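Local atomic coordinates of ALDH21) (Physcomitrella patens subsp. patens, PDB entry 5MZ5), a protein that catalyses the NADP(+)-dependent oxidation of succinic semialdehyde to succinate, as a member of the aldehyde dehydrogenase family. Residues 57-61 against 124-128; 106-111 against 227-233; 155-159 against 171-175. All coordinates share one frame; numbering follows the deposited sequence.

Interaction 1. Residues 57-61 against 124-128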
loop_
_atom_site.group_PDB
_atom_site.type_symbol
_atom_site.label_atom_id
_atom_site.label_comp_id
_atom_site.label_asym_id
_atom_site.label_seq_id
_atom_site.Cartn_x
_atom_site.Cartn_y
_atom_site.Cartn_z
ATOM N N ASP A 57 -12.468 46.624 3.635
ATOM C CA ASP A 57 -12.282 47.073 2.248
ATOM C C ASP A 57 -11.348 46.144 1.509
ATOM O O ASP A 57 -10.282 45.815 2.019
ATOM C CB ASP A 57 -11.690 48.490 2.208
ATOM C CG ASP A 57 -12.623 49.627 2.589
ATOM O OD1 ASP A 57 -13.849 49.401 2.633
ATOM O OD2 ASP A 57 -12.124 50.768 2.764
ATOM N N VAL A 58 -11.735 45.725 0.303
ATOM C CA VAL A 58 -10.896 44.893 -0.554
ATOM C C VAL A 58 -10.589 45.695 -1.810
ATOM O O VAL A 58 -11.500 46.063 -2.565
ATOM C CB VAL A 58 -11.443 43.475 -0.856
ATOM C CG1 VAL A 58 -10.459 42.682 -1.730
ATOM C CG2 VAL A 58 -11.748 42.719 0.436
ATOM N N THR A 59 -9.301 45.977 -2.014
ATOM C CA THR A 59 -8.874 46.791 -3.145
ATOM C C THR A 59 -8.450 46.007 -4.366
ATOM O O THR A 59 -7.944 44.889 -4.275
ATOM C CB THR A 59 -7.770 47.794 -2.756
ATOM O OG1 THR A 59 -6.538 47.110 -2.497
ATOM C CG2 THR A 59 -8.171 48.724 -1.598
ATOM N N ASN A 60 -8.632 46.649 -5.527
ATOM C CA ASN A 60 -8.148 46.187 -6.811
ATOM C C ASN A 60 -6.642 46.478 -6.682
ATOM O O ASN A 60 -6.257 47.610 -6.396
ATOM C CB ASN A 60 -8.808 46.997 -7.932
ATOM C CG ASN A 60 -8.351 46.656 -9.333
ATOM O OD1 ASN A 60 -7.156 46.502 -9.623
ATOM N ND2 ASN A 60 -9.292 46.626 -10.253
ATOM N N LYS A 61 -5.805 45.447 -6.785
ATOM C CA LYS A 61 -4.362 45.597 -6.553
ATOM C C LYS A 61 -3.631 46.349 -7.667
ATOM O O LYS A 61 -2.485 46.787 -7.455
ATOM C CB LYS A 61 -3.697 44.239 -6.232
ATOM C CG LYS A 61 -4.260 43.583 -4.969
ATOM C CD LYS A 61 -4.270 44.490 -3.710
ATOM C CE LYS A 61 -4.793 43.788 -2.467
ATOM N NZ LYS A 61 -6.225 43.359 -2.604
ATOM N N MET A 124 -8.238 40.703 -9.765
ATOM C CA MET A 124 -8.616 41.933 -9.086
ATOM C C MET A 124 -8.045 42.004 -7.648
ATOM O O MET A 124 -7.344 42.969 -7.316
ATOM C CB MET A 124 -10.154 42.094 -9.131
ATOM C CG MET A 124 -10.678 43.414 -8.582
ATOM S SD MET A 124 -10.807 43.370 -6.770
ATOM C CE MET A 124 -12.334 42.428 -6.596
ATOM N N GLU A 125 -8.347 41.001 -6.804
ATOM C CA GLU A 125 -7.916 41.053 -5.407
ATOM C C GLU A 125 -6.449 40.669 -5.164
ATOM O O GLU A 125 -5.923 41.022 -4.114
ATOM C CB GLU A 125 -8.842 40.219 -4.517
ATOM C CG GLU A 125 -8.660 38.714 -4.671
ATOM C CD GLU A 125 -9.443 37.871 -3.691
ATOM O OE1 GLU A 125 -10.006 38.443 -2.733
ATOM O OE2 GLU A 125 -9.473 36.633 -3.864
ATOM N N SER A 126 -5.820 39.900 -6.075
ATOM C CA SER A 126 -4.439 39.473 -5.852
ATOM C C SER A 126 -3.417 40.232 -6.690
ATOM O O SER A 126 -2.235 40.254 -6.337
ATOM C CB SER A 126 -4.298 37.964 -6.055
ATOM O OG SER A 126 -4.278 37.625 -7.431
ATOM N N GLY A 127 -3.870 40.829 -7.792
ATOM C CA GLY A 127 -2.986 41.531 -8.711
ATOM C C GLY A 127 -2.251 40.601 -9.664
ATOM O O GLY A 127 -1.393 41.052 -10.423
ATOM N N LYS A 128 -2.548 39.287 -9.633
ATOM C CA LYS A 128 -1.874 38.344 -10.530
ATOM C C LYS A 128 -2.439 38.445 -11.949
ATOM O O LYS A 128 -3.640 38.656 -12.107
ATOM C CB LYS A 128 -1.862 36.897 -9.986
ATOM C CG LYS A 128 -3.182 36.106 -10.112
ATOM C CD LYS A 128 -3.078 34.694 -9.556
ATOM C CE LYS A 128 -2.731 34.666 -8.077
ATOM N NZ LYS A 128 -1.898 33.477 -7.737
#
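Lys61 NZ is gripped by three backbone carbonyls: it donates to Glu125 O at 2.8 Å, to Thr59 O of its own segment at 2.8 Å, and to Arg216 O. It reaches Glu125 O tilted out of the carbonyl plane, with a C=O...N angle of 131°. Bends at chi2 (-52°) and chi4 (-63°) fold its chain back over that carbonyl, and Lys61 CG itself lies 3.2 Å from Glu125 O. The ammonium, on a buried residue, thus meets one carbonyl of the C-terminal end of helix 115-126, where the helix dipole would be expected to favour a positive charge. The same end accepts Lys61 N on Met124 O (3.0 Å), a nearly straight bond. Beyond it Gly127, with positive phi, brings its CA to 3.7 Å from Lys61 CB. The side chain of Ser126 is about 6 Å from that of Trp188, which binds NADP(+).

Met124 lies across Asn60, whose OD1 turns to the backbone N of Tyr62 and Thr63. Val58 CG1 touches Glu125 CB, and the Glu125 carboxylate runs on to Leu219 N and Ser220 OG. The contact fastens edge strand 55-59, paired with strand 66-71, onto helix 115-126, with helix 219-229 packing beside both.

Interaction 2. Residues 106-111 against 227-233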
loop_
_atom_site.group_PDB
_atom_site.type_symbol
_atom_site.label_atom_id
_atom_site.label_comp_id
_atom_site.label_asym_id
_atom_site.label_seq_id
_atom_site.Cartn_x
_atom_site.Cartn_y
_atom_site.Cartn_z
ATOM N N LYS A 106 -19.807 18.689 -6.611
ATOM C CA LYS A 106 -20.673 19.852 -6.782
ATOM C C LYS A 106 -19.836 21.138 -6.774
ATOM O O LYS A 106 -20.155 22.065 -7.500
ATOM C CB LYS A 106 -21.794 19.886 -5.730
ATOM C CG LYS A 106 -22.935 18.944 -6.062
ATOM C CD LYS A 106 -23.986 18.930 -4.956
ATOM C CE LYS A 106 -25.081 17.933 -5.258
ATOM N NZ LYS A 106 -26.333 18.238 -4.512
ATOM N N VAL A 107 -18.731 21.164 -5.990
ATOM C CA VAL A 107 -17.800 22.296 -5.953
ATOM C C VAL A 107 -17.086 22.378 -7.329
ATOM O O VAL A 107 -17.019 23.459 -7.901
ATOM C CB VAL A 107 -16.785 22.218 -4.763
ATOM C CG1 VAL A 107 -15.761 23.352 -4.827
ATOM C CG2 VAL A 107 -17.506 22.233 -3.426
ATOM N N VAL A 108 -16.608 21.226 -7.855
ATOM C CA VAL A 108 -15.956 21.113 -9.173
ATOM C C VAL A 108 -16.870 21.705 -10.279
ATOM O O VAL A 108 -16.414 22.565 -11.043
ATOM C CB VAL A 108 -15.519 19.649 -9.477
ATOM C CG1 VAL A 108 -15.132 19.457 -10.945
ATOM C CG2 VAL A 108 -14.381 19.211 -8.561
ATOM N N ALA A 109 -18.163 21.302 -10.295
ATOM C CA ALA A 109 -19.180 21.750 -11.251
ATOM C C ALA A 109 -19.442 23.260 -11.175
ATOM O O ALA A 109 -19.536 23.916 -12.216
ATOM C CB ALA A 109 -20.481 20.973 -11.056
ATOM N N GLU A 110 -19.513 23.811 -9.954
ATOM C CA GLU A 110 -19.719 25.248 -9.746
ATOM C C GLU A 110 -18.491 26.086 -10.125
ATOM O O GLU A 110 -18.665 27.176 -10.672
ATOM C CB GLU A 110 -20.197 25.545 -8.328
ATOM C CG GLU A 110 -21.693 25.815 -8.237
ATOM C CD GLU A 110 -22.121 27.210 -8.664
ATOM O OE1 GLU A 110 -21.907 28.163 -7.880
ATOM O OE2 GLU A 110 -22.693 27.347 -9.770
ATOM N N LEU A 111 -17.262 25.572 -9.872
ATOM C CA LEU A 111 -16.017 26.245 -10.273
ATOM C C LEU A 111 -15.903 26.339 -11.800
ATOM O O LEU A 111 -15.498 27.373 -12.317
ATOM C CB LEU A 111 -14.770 25.570 -9.689
ATOM C CG LEU A 111 -14.570 25.643 -8.172
ATOM C CD1 LEU A 111 -13.572 24.603 -7.710
ATOM C CD2 LEU A 111 -14.134 27.021 -7.723
ATOM N N ILE A 227 -20.603 28.675 -2.821
ATOM C CA ILE A 227 -20.747 27.368 -3.455
ATOM C C ILE A 227 -21.149 26.328 -2.388
ATOM O O ILE A 227 -22.142 25.642 -2.563
ATOM C CB ILE A 227 -19.441 26.987 -4.212
ATOM C CG1 ILE A 227 -19.228 27.904 -5.440
ATOM C CG2 ILE A 227 -19.413 25.487 -4.576
ATOM C CD1 ILE A 227 -17.816 27.933 -6.007
ATOM N N LEU A 228 -20.415 26.281 -1.265
ATOM C CA LEU A 228 -20.639 25.336 -0.178
ATOM C C LEU A 228 -21.988 25.480 0.489
ATOM O O LEU A 228 -22.596 24.475 0.837
ATOM C CB LEU A 228 -19.499 25.413 0.859
ATOM C CG LEU A 228 -18.137 24.891 0.425
ATOM C CD1 LEU A 228 -17.130 25.098 1.522
ATOM C CD2 LEU A 228 -18.202 23.417 0.020
ATOM N N HIS A 229 -22.465 26.728 0.638
ATOM C CA HIS A 229 -23.754 27.073 1.231
ATOM C C HIS A 229 -24.936 26.415 0.500
ATOM O O HIS A 229 -25.897 26.025 1.144
ATOM C CB HIS A 229 -23.912 28.613 1.282
ATOM C CG HIS A 229 -25.308 29.073 1.570
ATOM N ND1 HIS A 229 -25.930 28.798 2.792
ATOM C CD2 HIS A 229 -26.185 29.727 0.773
ATOM C CE1 HIS A 229 -27.152 29.297 2.693
ATOM N NE2 HIS A 229 -27.351 29.871 1.503
ATOM N N LYS A 230 -24.857 26.283 -0.834
ATOM C CA LYS A 230 -25.906 25.695 -1.671
ATOM C C LYS A 230 -25.869 24.156 -1.699
ATOM O O LYS A 230 -26.735 23.552 -2.325
ATOM C CB LYS A 230 -25.813 26.259 -3.109
ATOM C CG LYS A 230 -26.039 27.778 -3.219
ATOM C CD LYS A 230 -25.743 28.325 -4.648
ATOM C CE LYS A 230 -24.267 28.442 -5.002
ATOM N NZ LYS A 230 -24.029 29.207 -6.256
ATOM N N ILE A 231 -24.885 23.514 -1.025
ATOM C CA ILE A 231 -24.765 22.050 -1.046
ATOM C C ILE A 231 -25.466 21.425 0.177
ATOM O O ILE A 231 -24.967 21.491 1.304
ATOM C CB ILE A 231 -23.297 21.576 -1.253
ATOM C CG1 ILE A 231 -22.725 22.157 -2.571
ATOM C CG2 ILE A 231 -23.206 20.036 -1.225
ATOM C CD1 ILE A 231 -21.215 22.064 -2.722
ATOM N N GLU A 232 -26.623 20.796 -0.092
ATOM C CA GLU A 232 -27.525 20.158 0.870
ATOM C C GLU A 232 -26.899 18.982 1.630
ATOM O O GLU A 232 -27.220 18.808 2.804
ATOM C CB GLU A 232 -28.859 19.754 0.203
ATOM C CG GLU A 232 -28.725 18.826 -1.005
ATOM C CD GLU A 232 -28.659 19.468 -2.384
ATOM O OE1 GLU A 232 -27.787 20.338 -2.617
ATOM O OE2 GLU A 232 -29.464 19.059 -3.252
ATOM N N GLU A 233 -26.008 18.191 0.972
ATOM C CA GLU A 233 -25.296 17.040 1.554
ATOM C C GLU A 233 -24.388 17.448 2.720
ATOM O O GLU A 233 -24.126 16.635 3.606
ATOM C CB GLU A 233 -24.419 16.334 0.501
ATOM C CG GLU A 233 -25.166 15.500 -0.525
ATOM C CD GLU A 233 -25.524 16.194 -1.823
ATOM O OE1 GLU A 233 -25.678 17.437 -1.827
ATOM O OE2 GLU A 233 -25.696 15.477 -2.835
#
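Ile227 and Val107 meet in the tightly packed half of this contact, where the two isoleucines of 227-233 close round one valine. Val107 CG2 lies 3.7 Å from Leu228 CD2 and 3.8 Å from Ile231 CD1, and it also touches Ile227 CG2. That methyl of Ile227 rests against the helix backbone as well, 3.8 Å from Val107 CA. The side chains of Ile227 and Leu111 cross at about a right angle, with CD1 of Ile227 4.2 Å from CD2 of Leu111. Leu224 and Phe144 cover Val107 further in, so the apolar patch continues into helices 219-229 and 130-151.

The motif is a helix-helix packing in which helix 97-113 lies against the C-terminal end of helix 219-229 and the turn that follows it. Helix 219-229 connects parallel strands 209-212 and 239-241 of the Rossmann-type sheet, so the contact sets helix 97-113 against a helix of the nucleotide-binding fold.

Toward solvent, where Lys230 and Glu232 are exposed, the contact becomes polar, and two of its bonds are weak. Lys106 first lays its CB on Ile231 CD1 (3.8 Å), then runs extended (chi2 176°, chi3 -177°) past that side chain in the opposite direction. Lys106 NZ makes a salt bridge to Glu233 OE1 at 2.9 Å, on the syn lone pair of that oxygen; its bonds to Glu233 OE2 and Glu232 OE1 are weak, and the three residues form a salt-bridge network. Lys230 NZ makes another salt bridge, to Glu110 OE1 at 2.9 Å, from 57° above the carboxylate plane; the same oxygen also touches Ile227 CG1 (3.6 Å).

Interaction 3. Residues 155-159 against 171-175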
loop_
_atom_site.group_PDB
_atom_site.type_symbol
_atom_site.label_atom_id
_atom_site.label_comp_id
_atom_site.label_asym_id
_atom_site.label_seq_id
_atom_site.Cartn_x
_atom_site.Cartn_y
_atom_site.Cartn_z
ATOM N N TYR A 155 -8.594 3.978 2.745
ATOM C CA TYR A 155 -8.396 2.570 3.073
ATOM C C TYR A 155 -7.819 2.377 4.453
ATOM O O TYR A 155 -7.128 3.248 4.995
ATOM C CB TYR A 155 -7.486 1.883 2.024
ATOM C CG TYR A 155 -8.040 1.921 0.619
ATOM C CD1 TYR A 155 -9.334 1.489 0.347
ATOM C CD2 TYR A 155 -7.274 2.398 -0.443
ATOM C CE1 TYR A 155 -9.851 1.514 -0.949
ATOM C CE2 TYR A 155 -7.774 2.410 -1.749
ATOM C CZ TYR A 155 -9.064 1.967 -1.996
ATOM O OH TYR A 155 -9.586 2.004 -3.266
ATOM N N GLY A 156 -8.128 1.232 5.017
ATOM C CA GLY A 156 -7.576 0.818 6.289
ATOM C C GLY A 156 -6.813 -0.471 6.062
ATOM O O GLY A 156 -6.715 -0.954 4.931
ATOM N N GLU A 157 -6.281 -1.043 7.124
ATOM C CA GLU A 157 -5.540 -2.294 6.987
ATOM C C GLU A 157 -6.145 -3.383 7.840
ATOM O O GLU A 157 -6.664 -3.125 8.918
ATOM C CB GLU A 157 -4.089 -2.142 7.491
ATOM C CG GLU A 157 -3.225 -1.008 6.966
ATOM C CD GLU A 157 -1.837 -1.129 7.575
ATOM O OE1 GLU A 157 -1.610 -0.560 8.672
ATOM O OE2 GLU A 157 -1.021 -1.898 7.013
ATOM N N HIS A 158 -5.997 -4.604 7.382
ATOM C CA HIS A 158 -6.235 -5.789 8.158
ATOM C C HIS A 158 -4.815 -6.281 8.501
ATOM O O HIS A 158 -4.014 -6.543 7.604
ATOM C CB HIS A 158 -7.040 -6.860 7.437
ATOM C CG HIS A 158 -7.313 -7.973 8.379
ATOM N ND1 HIS A 158 -6.444 -9.048 8.492
ATOM C CD2 HIS A 158 -8.218 -8.034 9.381
ATOM C CE1 HIS A 158 -6.901 -9.765 9.504
ATOM N NE2 HIS A 158 -7.971 -9.192 10.064
ATOM N N ILE A 159 -4.472 -6.289 9.792
ATOM C CA ILE A 159 -3.118 -6.653 10.201
ATOM C C ILE A 159 -3.080 -7.922 11.051
ATOM O O ILE A 159 -3.869 -8.058 11.993
ATOM C CB ILE A 159 -2.337 -5.469 10.887
ATOM C CG1 ILE A 159 -2.999 -4.990 12.212
ATOM C CG2 ILE A 159 -2.111 -4.295 9.913
ATOM C CD1 ILE A 159 -2.108 -4.007 13.102
ATOM N N GLN A 171 -5.456 -10.445 15.881
ATOM C CA GLN A 171 -5.515 -9.786 14.576
ATOM C C GLN A 171 -6.035 -8.377 14.847
ATOM O O GLN A 171 -6.613 -8.113 15.904
ATOM C CB GLN A 171 -6.422 -10.560 13.581
ATOM C CG GLN A 171 -7.913 -10.460 13.898
ATOM C CD GLN A 171 -8.754 -11.356 13.040
ATOM O OE1 GLN A 171 -8.903 -11.127 11.833
ATOM N NE2 GLN A 171 -9.396 -12.338 13.671
ATOM N N GLY A 172 -5.822 -7.492 13.907
ATOM C CA GLY A 172 -6.254 -6.114 14.052
ATOM C C GLY A 172 -6.821 -5.518 12.797
ATOM O O GLY A 172 -6.457 -5.914 11.683
ATOM N N ILE A 173 -7.751 -4.590 12.975
ATOM C CA ILE A 173 -8.321 -3.784 11.898
ATOM C C ILE A 173 -7.901 -2.355 12.226
ATOM O O ILE A 173 -8.245 -1.843 13.289
ATOM C CB ILE A 173 -9.862 -3.925 11.730
ATOM C CG1 ILE A 173 -10.243 -5.368 11.316
ATOM C CG2 ILE A 173 -10.390 -2.869 10.708
ATOM C CD1 ILE A 173 -11.683 -5.738 11.598
ATOM N N VAL A 174 -7.120 -1.747 11.332
ATOM C CA VAL A 174 -6.635 -0.377 11.477
ATOM C C VAL A 174 -7.468 0.499 10.552
ATOM O O VAL A 174 -7.499 0.259 9.353
ATOM C CB VAL A 174 -5.117 -0.250 11.185
ATOM C CG1 VAL A 174 -4.635 1.172 11.443
ATOM C CG2 VAL A 174 -4.314 -1.245 12.015
ATOM N N LYS A 175 -8.157 1.489 11.115
ATOM C CA LYS A 175 -9.030 2.385 10.367
ATOM C C LYS A 175 -8.697 3.826 10.749
ATOM O O LYS A 175 -8.173 4.077 11.828
ATOM C CB LYS A 175 -10.499 2.029 10.699
ATOM C CG LYS A 175 -11.541 2.488 9.716
ATOM C CD LYS A 175 -12.793 1.649 9.868
ATOM C CE LYS A 175 -14.017 2.476 10.158
ATOM N NZ LYS A 175 -15.246 1.639 10.111
#
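Strands 156-159 and 171-175 run antiparallel, their axes 4.7 Å apart at closest approach and their directions 172° from one another. Glu157 and Val174 form one hydrogen-bonded pair, Val174 N reaching Glu157 O at 2.8 Å and Glu157 N returning to Val174 O at 2.9 Å. Ile159 and Gly172 make the next through Ile159 N to Gly172 O and Gly172 N to Ile159 O. The non-hydrogen-bonded pair of His158 and Ile173 lies between them, which fixes the register. Where Gly156 CA comes to 3.1 Å from Val174 O, the glycine leaves room for that carbonyl.

On the face that carries His158 and Ile173, the imidazole reaches diagonally: His158 NE2 donates to Gln171 OE1 at 2.8 Å. The acceptor lies close to the ring plane and the donor meets an amide lone pair, although the N-H...O angle of 144° leaves the bond bent. Ring and amide planes stand 87° apart. With its CG anti to the backbone N, the histidine swings its ring over its neighbour strand, one face lying above Gly172 O and His158 CD2 reaching Ile173 CG1 (3.9 Å). On the reverse face Ile159 CD1 meets Val174 CG2 at 3.7 Å, and Ile159 CG1 lies over the backbone of Gly172.

Pro480 of the third subunit packs on Ile159 and Val174. The pair is a beta hairpin; strand 502-510 joins it along strand 170-178, giving the three-stranded antiparallel oligomerisation element of the aldehyde dehydrogenase family. Accordingly, residues 156-158 pair antiparallel with a strand of the second subunit, carrying the sheet across the interface.

Along the chain, interactions 1 and 2 alternate their segments, and interaction 3 falls between the two halves of interaction 2. Interactions 1 and 2 have centres 25 Å apart and are linked by consecutive helices 97-113 and 115-126. Interaction 1 ties strand 55-59 to helix 115-126, and interaction 2 ties helix 97-113 to helix 219-229 of the nucleotide-binding fold. The 155-159/171-175 hairpin stands apart, its centre 33 Å from interaction 2 and 49 Å from interaction 1, on the opposite side of the chain's centre from interaction 1. No other chain touches the segments of interactions 1 and 2, whereas interaction 3 lies in a sheet that continues into a second subunit of the tetramer.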